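Local coordinates for protein poly-beta-1,6-N-acetyl-D-glucosamine N-deacetylase (Aggregatibacter actinomycetemcomitans, PDB 4U10) that probably removes N-acetyl groups from the exopolysaccharide poly-beta-1,6-N-acetyl-D-glucosamine, this chain being the metal-binding deacetylase part of a longer protein, at residues 75-85 against 122-133. Residues are numbered along the deposited sequence; the frame is centred on the assembly and turned at random.
Sequences DGYATMYNVIY and NVFVTWDQVREM. Unlike the reference sequence in segment 122-133: Asp128 (reference Glu). With ZN (zinc ion), chain C.
Beside one of the zinc sites of this polysaccharide deacetylase domain, the turn that follows the metal-binding Asp75 is pinned to 122-126 by a single beta bridge, Tyr77 with Phe124. Val125 N donates to Gly76 O (2.9 Å), and Ala78 N donates to Val123 O (2.8 Å). The rings of Tyr77 and Phe124 lie side by side, their planes only 18° apart but slid so far that they barely overlap; CD1 of Tyr77 meets CE1 of Phe124 at 3.7 Å. Just before the bridge, Asp75 OD1 binds zinc at 1.9 Å, alongside His144, His149 and a water.

Beyond the bridge, helix segments 79-85 and 127-133 run with axes 42° apart, and side chains fill the gap. Tyr81 swings its ring across to Gln129 because CG lies opposite the main-chain N (chi1 -176°); Gln129 CG makes a CH-pi contact squarely over one face, 3.5 Å from the Tyr81 centroid. Tyr81 OH donates to Glu132 OE1 (2.7 Å), meeting it on the syn side but well out of the carboxylate plane. Gln129 is steadied in turn by a capping box: its OE1 accepts from Thr126 N, while its own N gives a weak bond to Thr126 OG1. One turn on, Met133 CG makes another CH-pi contact over the Tyr85 ring (3.4 Å from the centroid). The selenium of Met133, a selenomethionine in this crystal, stands obliquely to that ring, lies at the edge of Tyr81 and touches Met80 CG.

Phe97 of strand 95-99 backs Met80, Val125 and Met133, seating both helices against the sheet; Val83 and Ile84 reach strand 3-13, while Trp127 and Val130 pack on helix 177-199.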
ATOM      1  N   ASP A  75      -0.126  -2.954  -3.885  1.00 15.21           N
ATOM      2  CA  ASP A  75       0.564  -3.194  -5.151  1.00 16.46           C
ATOM      3  C   ASP A  75      -0.326  -3.181  -6.383  1.00 16.30           C
ATOM      4  O   ASP A  75       0.150  -2.843  -7.439  1.00 16.99           O
ATOM      5  CB  ASP A  75       1.394  -4.485  -5.191  1.00 16.60           C
ATOM      6  CG  ASP A  75       2.618  -4.399  -4.389  1.00 17.52           C
ATOM      7  OD1 ASP A  75       2.819  -3.445  -3.624  1.00 17.31           O
ATOM      8  OD2 ASP A  75       3.439  -5.312  -4.559  1.00 21.02           O
ATOM      9  N   GLY A  76      -1.608  -3.476  -6.226  1.00 16.96           N
ATOM     10  CA  GLY A  76      -2.517  -3.564  -7.374  1.00 17.52           C
ATOM     11  C   GLY A  76      -2.760  -4.942  -7.885  1.00 17.71           C
ATOM     12  O   GLY A  76      -3.275  -5.074  -8.996  1.00 18.98           O
ATOM     13  N   TYR A  77      -2.428  -5.983  -7.113  1.00 18.34           N
ATOM     14  CA  TYR A  77      -2.717  -7.389  -7.616  1.00 18.69           C
ATOM     15  C   TYR A  77      -4.182  -7.629  -7.869  1.00 17.80           C
ATOM     16  O   TYR A  77      -5.000  -7.211  -7.062  1.00 16.13           O
ATOM     17  CB  TYR A  77      -2.190  -8.473  -6.681  1.00 18.45           C
ATOM     18  CG  TYR A  77      -0.706  -8.425  -6.403  1.00 18.43           C
ATOM     19  CD1 TYR A  77       0.251  -8.614  -7.411  1.00 18.26           C
ATOM     20  CD2 TYR A  77      -0.252  -8.160  -5.124  1.00 17.71           C
ATOM     21  CE1 TYR A  77       1.615  -8.560  -7.103  1.00 18.21           C
ATOM     22  CE2 TYR A  77       1.054  -8.118  -4.847  1.00 17.17           C
ATOM     23  CZ  TYR A  77       1.997  -8.313  -5.831  1.00 17.21           C
ATOM     24  OH  TYR A  77       3.340  -8.263  -5.426  1.00 18.99           O
ATOM     25  N   ALA A  78      -4.503  -8.331  -8.983  1.00 16.87           N
ATOM     26  CA  ALA A  78      -5.849  -8.715  -9.326  1.00 16.46           C
ATOM     27  C   ALA A  78      -6.560  -9.438  -8.145  1.00 15.95           C
ATOM     28  O   ALA A  78      -7.772  -9.363  -7.989  1.00 17.06           O
ATOM     29  CB  ALA A  78      -5.877  -9.562 -10.607  1.00 16.54           C
ATOM     30  N   THR A  79      -5.809 -10.037  -7.261  1.00 17.43           N
ATOM     31  CA  THR A  79      -6.386 -10.672  -6.072  1.00 17.21           C
ATOM     32  C   THR A  79      -7.151  -9.730  -5.175  1.00 16.09           C
ATOM     33  O   THR A  79      -7.977 -10.191  -4.418  1.00 16.88           O
ATOM     34  CB  THR A  79      -5.336 -11.398  -5.207  1.00 16.54           C
ATOM     35  OG1 THR A  79      -4.273 -10.503  -4.795  1.00 17.54           O
ATOM     36  CG2 THR A  79      -4.834 -12.620  -5.992  1.00 17.98           C
HETATM   37  N   MSE A  80      -6.812  -8.448  -5.203  1.00 15.94           N
HETATM   38  CA  MSE A  80      -7.592  -7.419  -4.499  1.00 15.04           C
HETATM   39  C   MSE A  80      -9.031  -7.501  -4.889  1.00 14.38           C
HETATM   40  O   MSE A  80      -9.954  -7.505  -4.047  1.00 14.51           O
HETATM   41  CB  MSE A  80      -6.990  -6.025  -4.678  1.00 14.50           C
HETATM   42  CG  MSE A  80      -7.814  -4.974  -3.932  1.00 12.84           C
HETATM   43 SE   MSE A  80      -7.468  -5.103  -2.015  1.00 15.45          SE
HETATM   44  CE  MSE A  80      -9.127  -4.238  -1.428  1.00 13.77           C
ATOM     45  N   TYR A  81      -9.282  -7.543  -6.181  1.00 14.55           N
ATOM     46  CA  TYR A  81     -10.659  -7.615  -6.621  1.00 15.04           C
ATOM     47  C   TYR A  81     -11.261  -9.000  -6.534  1.00 16.20           C
ATOM     48  O   TYR A  81     -12.453  -9.119  -6.205  1.00 16.93           O
ATOM     49  CB  TYR A  81     -10.744  -7.138  -8.055  1.00 16.34           C
ATOM     50  CG  TYR A  81     -12.146  -7.050  -8.643  1.00 18.44           C
ATOM     51  CD1 TYR A  81     -12.952  -5.938  -8.412  1.00 19.48           C
ATOM     52  CD2 TYR A  81     -12.618  -8.027  -9.505  1.00 19.34           C
ATOM     53  CE1 TYR A  81     -14.220  -5.846  -8.968  1.00 20.50           C
ATOM     54  CE2 TYR A  81     -13.886  -7.926 -10.077  1.00 20.83           C
ATOM     55  CZ  TYR A  81     -14.680  -6.850  -9.797  1.00 21.57           C
ATOM     56  OH  TYR A  81     -15.921  -6.725 -10.383  1.00 22.96           O
ATOM     57  N   ASN A  82     -10.470 -10.030  -6.877  1.00 15.98           N
ATOM     58  CA  ASN A  82     -10.954 -11.406  -7.023  1.00 17.38           C
ATOM     59  C   ASN A  82     -11.079 -12.236  -5.740  1.00 17.67           C
ATOM     60  O   ASN A  82     -11.832 -13.203  -5.720  1.00 16.57           O
ATOM     61  CB  ASN A  82     -10.050 -12.237  -7.956  1.00 19.42           C
ATOM     62  CG  ASN A  82     -10.052 -11.721  -9.362  1.00 21.88           C
ATOM     63  OD1 ASN A  82     -11.044 -11.151  -9.822  1.00 24.83           O
ATOM     64  ND2 ASN A  82      -8.904 -11.839 -10.050  1.00 23.71           N
ATOM     65  N   VAL A  83     -10.295 -11.912  -4.721  1.00 16.31           N
ATOM     66  CA  VAL A  83     -10.201 -12.724  -3.547  1.00 16.25           C
ATOM     67  C   VAL A  83     -10.521 -11.845  -2.357  1.00 17.18           C
ATOM     68  O   VAL A  83     -11.434 -12.150  -1.617  1.00 20.33           O
ATOM     69  CB  VAL A  83      -8.803 -13.340  -3.393  1.00 16.54           C
ATOM     70  CG1 VAL A  83      -8.661 -14.069  -2.046  1.00 18.88           C
ATOM     71  CG2 VAL A  83      -8.488 -14.274  -4.564  1.00 17.10           C
ATOM     72  N   ILE A  84      -9.867 -10.703  -2.235  1.00 15.94           N
ATOM     73  CA  ILE A  84      -9.985  -9.905  -1.025  1.00 15.29           C
ATOM     74  C   ILE A  84     -11.335  -9.196  -0.920  1.00 15.24           C
ATOM     75  O   ILE A  84     -11.988  -9.226   0.118  1.00 15.90           O
ATOM     76  CB  ILE A  84      -8.822  -8.912  -0.949  1.00 15.87           C
ATOM     77  CG1 ILE A  84      -7.518  -9.684  -0.762  1.00 15.79           C
ATOM     78  CG2 ILE A  84      -9.000  -7.961   0.223  1.00 15.85           C
ATOM     79  CD1 ILE A  84      -6.319  -8.987  -1.325  1.00 17.53           C
ATOM     80  N   TYR A  85     -11.739  -8.534  -1.984  1.00 15.94           N
ATOM     81  CA  TYR A  85     -12.853  -7.621  -1.951  1.00 16.28           C
ATOM     82  C   TYR A  85     -14.149  -8.312  -1.539  1.00 18.50           C
ATOM     83  O   TYR A  85     -14.813  -7.844  -0.634  1.00 21.10           O
ATOM     84  CB  TYR A  85     -12.901  -6.864  -3.304  1.00 17.01           C
ATOM     85  CG  TYR A  85     -14.076  -5.963  -3.521  1.00 17.63           C
ATOM     86  CD1 TYR A  85     -14.353  -4.953  -2.643  1.00 17.95           C
ATOM     87  CD2 TYR A  85     -14.906  -6.109  -4.661  1.00 18.87           C
ATOM     88  CE1 TYR A  85     -15.458  -4.116  -2.850  1.00 18.06           C
ATOM     89  CE2 TYR A  85     -15.993  -5.278  -4.879  1.00 18.68           C
ATOM     90  CZ  TYR A  85     -16.256  -4.292  -3.985  1.00 18.53           C
ATOM     91  OH  TYR A  85     -17.317  -3.481  -4.184  1.00 17.55           O
ATOM     92  N   ASN A 122      -2.650  -9.014 -16.426  1.00 29.41           N
ATOM     93  CA  ASN A 122      -3.685  -9.426 -15.438  1.00 28.59           C
ATOM     94  C   ASN A 122      -3.204 -10.019 -14.204  1.00 28.37           C
ATOM     95  O   ASN A 122      -3.981 -10.478 -13.381  1.00 33.20           O
ATOM     96  CB  ASN A 122      -4.643 -10.368 -16.011  1.00 32.85           C
ATOM     97  CG  ASN A 122      -5.309  -9.792 -17.192  1.00 32.15           C
ATOM     98  OD1 ASN A 122      -6.052  -8.798 -17.072  1.00 34.08           O
ATOM     99  ND2 ASN A 122      -5.061 -10.388 -18.337  1.00 28.97           N
ATOM    100  N   VAL A 123      -1.921  -9.902 -13.978  1.00 26.09           N
ATOM    101  CA  VAL A 123      -1.491  -9.948 -12.625  1.00 23.77           C
ATOM    102  C   VAL A 123      -2.161  -8.811 -11.824  1.00 23.69           C
ATOM    103  O   VAL A 123      -2.377  -8.995 -10.611  1.00 23.62           O
ATOM    104  CB  VAL A 123       0.030  -9.900 -12.534  1.00 24.11           C
ATOM    105  CG1 VAL A 123       0.461  -9.879 -11.063  1.00 23.96           C
ATOM    106  CG2 VAL A 123       0.596 -11.129 -13.245  1.00 23.98           C
ATOM    107  N   PHE A 124      -2.518  -7.703 -12.488  1.00 19.91           N
ATOM    108  CA  PHE A 124      -3.043  -6.524 -11.794  1.00 20.34           C
ATOM    109  C   PHE A 124      -4.448  -6.160 -12.134  1.00 19.93           C
ATOM    110  O   PHE A 124      -4.947  -6.481 -13.222  1.00 19.52           O
ATOM    111  CB  PHE A 124      -2.109  -5.329 -12.020  1.00 20.52           C
ATOM    112  CG  PHE A 124      -0.692  -5.626 -11.637  1.00 21.13           C
ATOM    113  CD1 PHE A 124      -0.325  -5.683 -10.334  1.00 23.18           C
ATOM    114  CD2 PHE A 124       0.260  -5.984 -12.600  1.00 23.64           C
ATOM    115  CE1 PHE A 124       0.976  -6.034  -9.970  1.00 24.05           C
ATOM    116  CE2 PHE A 124       1.561  -6.326 -12.246  1.00 21.14           C
ATOM    117  CZ  PHE A 124       1.920  -6.352 -10.940  1.00 22.66           C
ATOM    118  N   VAL A 125      -5.083  -5.437 -11.232  1.00 18.26           N
ATOM    119  CA  VAL A 125      -6.441  -4.933 -11.457  1.00 19.12           C
ATOM    120  C   VAL A 125      -6.554  -4.024 -12.704  1.00 19.72           C
ATOM    121  O   VAL A 125      -5.568  -3.489 -13.157  1.00 19.75           O
ATOM    122  CB  VAL A 125      -7.040  -4.175 -10.230  1.00 18.71           C
ATOM    123  CG1 VAL A 125      -7.278  -5.097  -9.027  1.00 19.46           C
ATOM    124  CG2 VAL A 125      -6.215  -2.969  -9.837  1.00 18.25           C
ATOM    125  N   THR A 126      -7.767  -3.865 -13.206  1.00 18.30           N
ATOM    126  CA  THR A 126      -8.127  -2.818 -14.181  1.00 20.64           C
ATOM    127  C   THR A 126      -8.745  -1.640 -13.412  1.00 19.80           C
ATOM    128  O   THR A 126      -9.228  -1.799 -12.315  1.00 18.47           O
ATOM    129  CB  THR A 126      -9.140  -3.358 -15.221  1.00 23.48           C
ATOM    130  OG1 THR A 126     -10.402  -3.646 -14.613  1.00 26.41           O
ATOM    131  CG2 THR A 126      -8.669  -4.630 -15.893  1.00 25.72           C
ATOM    132  N   TRP A 127      -8.767  -0.472 -14.001  1.00 19.26           N
ATOM    133  CA  TRP A 127      -9.377   0.685 -13.362  1.00 19.47           C
ATOM    134  C   TRP A 127     -10.889   0.593 -13.099  1.00 20.50           C
ATOM    135  O   TRP A 127     -11.378   1.208 -12.143  1.00 20.00           O
ATOM    136  CB  TRP A 127      -9.090   1.931 -14.180  1.00 18.46           C
ATOM    137  CG  TRP A 127      -7.669   2.453 -14.097  1.00 16.99           C
ATOM    138  CD1 TRP A 127      -6.768   2.534 -15.116  1.00 16.38           C
ATOM    139  CD2 TRP A 127      -7.023   2.981 -12.951  1.00 16.69           C
ATOM    140  NE1 TRP A 127      -5.630   3.113 -14.694  1.00 16.95           N
ATOM    141  CE2 TRP A 127      -5.724   3.371 -13.356  1.00 16.79           C
ATOM    142  CE3 TRP A 127      -7.388   3.113 -11.601  1.00 16.78           C
ATOM    143  CZ2 TRP A 127      -4.790   3.933 -12.470  1.00 15.50           C
ATOM    144  CZ3 TRP A 127      -6.473   3.677 -10.707  1.00 17.42           C
ATOM    145  CH2 TRP A 127      -5.176   4.092 -11.151  1.00 16.88           C
ATOM    146  N   ASP A 128     -11.610  -0.145 -13.968  1.00 20.00           N
ATOM    147  CA  ASP A 128     -13.031  -0.457 -13.777  1.00 20.23           C
ATOM    148  C   ASP A 128     -13.181  -1.148 -12.444  1.00 17.76           C
ATOM    149  O   ASP A 128     -13.997  -0.771 -11.661  1.00 16.44           O
ATOM    150  CB  ASP A 128     -13.610  -1.404 -14.864  1.00 23.12           C
ATOM    151  CG  ASP A 128     -13.492  -0.823 -16.313  1.00 33.91           C
ATOM    152  OD1 ASP A 128     -13.773   0.403 -16.556  1.00 35.90           O
ATOM    153  OD2 ASP A 128     -13.096  -1.602 -17.230  1.00 39.98           O
ATOM    154  N   GLN A 129     -12.352  -2.144 -12.185  1.00 19.50           N
ATOM    155  CA  GLN A 129     -12.385  -2.841 -10.890  1.00 18.25           C
ATOM    156  C   GLN A 129     -12.121  -1.947  -9.703  1.00 18.08           C
ATOM    157  O   GLN A 129     -12.734  -2.099  -8.645  1.00 19.78           O
ATOM    158  CB  GLN A 129     -11.393  -3.972 -10.975  1.00 18.70           C
ATOM    159  CG  GLN A 129     -11.850  -5.105 -11.813  1.00 18.86           C
ATOM    160  CD  GLN A 129     -10.751  -6.109 -12.136  1.00 21.99           C
ATOM    161  OE1 GLN A 129      -9.588  -5.829 -12.022  1.00 23.97           O
ATOM    162  NE2 GLN A 129     -11.144  -7.306 -12.497  1.00 24.58           N
ATOM    163  N   VAL A 130     -11.221  -0.974  -9.867  1.00 18.15           N
ATOM    164  CA  VAL A 130     -10.884  -0.041  -8.807  1.00 16.49           C
ATOM    165  C   VAL A 130     -12.043   0.902  -8.530  1.00 16.71           C
ATOM    166  O   VAL A 130     -12.353   1.184  -7.321  1.00 14.96           O
ATOM    167  CB  VAL A 130      -9.666   0.806  -9.175  1.00 17.95           C
ATOM    168  CG1 VAL A 130      -9.353   1.831  -8.085  1.00 19.06           C
ATOM    169  CG2 VAL A 130      -8.464  -0.073  -9.483  1.00 18.92           C
ATOM    170  N   ARG A 131     -12.648   1.431  -9.620  1.00 15.19           N
ATOM    171  CA  ARG A 131     -13.887   2.251  -9.478  1.00 16.63           C
ATOM    172  C   ARG A 131     -15.019   1.547  -8.721  1.00 16.70           C
ATOM    173  O   ARG A 131     -15.608   2.139  -7.837  1.00 17.68           O
ATOM    174  CB  ARG A 131     -14.400   2.756 -10.849  1.00 15.31           C
ATOM    175  CG  ARG A 131     -13.754   4.063 -11.313  1.00 13.78           C
ATOM    176  CD  ARG A 131     -14.455   4.559 -12.589  1.00 14.49           C
ATOM    177  NE  ARG A 131     -14.230   3.625 -13.693  1.00 14.68           N
ATOM    178  CZ  ARG A 131     -13.165   3.644 -14.466  1.00 16.15           C
ATOM    179  NH1 ARG A 131     -12.209   4.571 -14.258  1.00 18.01           N
ATOM    180  NH2 ARG A 131     -13.005   2.741 -15.446  1.00 16.94           N
ATOM    181  N   GLU A 132     -15.305   0.300  -9.055  1.00 17.48           N
ATOM    182  CA  GLU A 132     -16.331  -0.471  -8.344  1.00 18.35           C
ATOM    183  C   GLU A 132     -16.028  -0.590  -6.832  1.00 17.86           C
ATOM    184  O   GLU A 132     -16.911  -0.402  -5.971  1.00 17.04           O
ATOM    185  CB  GLU A 132     -16.484  -1.860  -8.979  1.00 18.35           C
ATOM    186  CG  GLU A 132     -17.619  -2.671  -8.407  1.00 18.16           C
ATOM    187  CD  GLU A 132     -17.647  -4.115  -8.890  1.00 21.76           C
ATOM    188  OE1 GLU A 132     -17.207  -4.425 -10.030  1.00 19.58           O
ATOM    189  OE2 GLU A 132     -18.139  -4.987  -8.125  1.00 24.45           O
HETATM  190  N   MSE A 133     -14.786  -0.889  -6.512  1.00 15.36           N
HETATM  191  CA  MSE A 133     -14.365  -1.036  -5.113  1.00 14.52           C
HETATM  192  C   MSE A 133     -14.474   0.245  -4.371  1.00 15.70           C
HETATM  193  O   MSE A 133     -14.891   0.250  -3.240  1.00 14.92           O
HETATM  194  CB  MSE A 133     -12.900  -1.559  -4.997  1.00 14.71           C
HETATM  195  CG  MSE A 133     -12.928  -3.039  -5.307  1.00 14.64           C
HETATM  196 SE   MSE A 133     -11.251  -4.013  -5.139  1.00 17.18          SE
HETATM  197  CE  MSE A 133     -10.208  -3.127  -6.534  1.00 14.01           C
TER
HETATM  198 ZN    ZN C 401       4.413  -2.637  -2.980  1.00 14.83          ZN
HETATM  199  O   HOH W   1     -18.949  -4.592  -5.769  1.00 26.56           O
HETATM  200  O   HOH W   2       5.102  -2.748  -1.238  1.00  6.17           O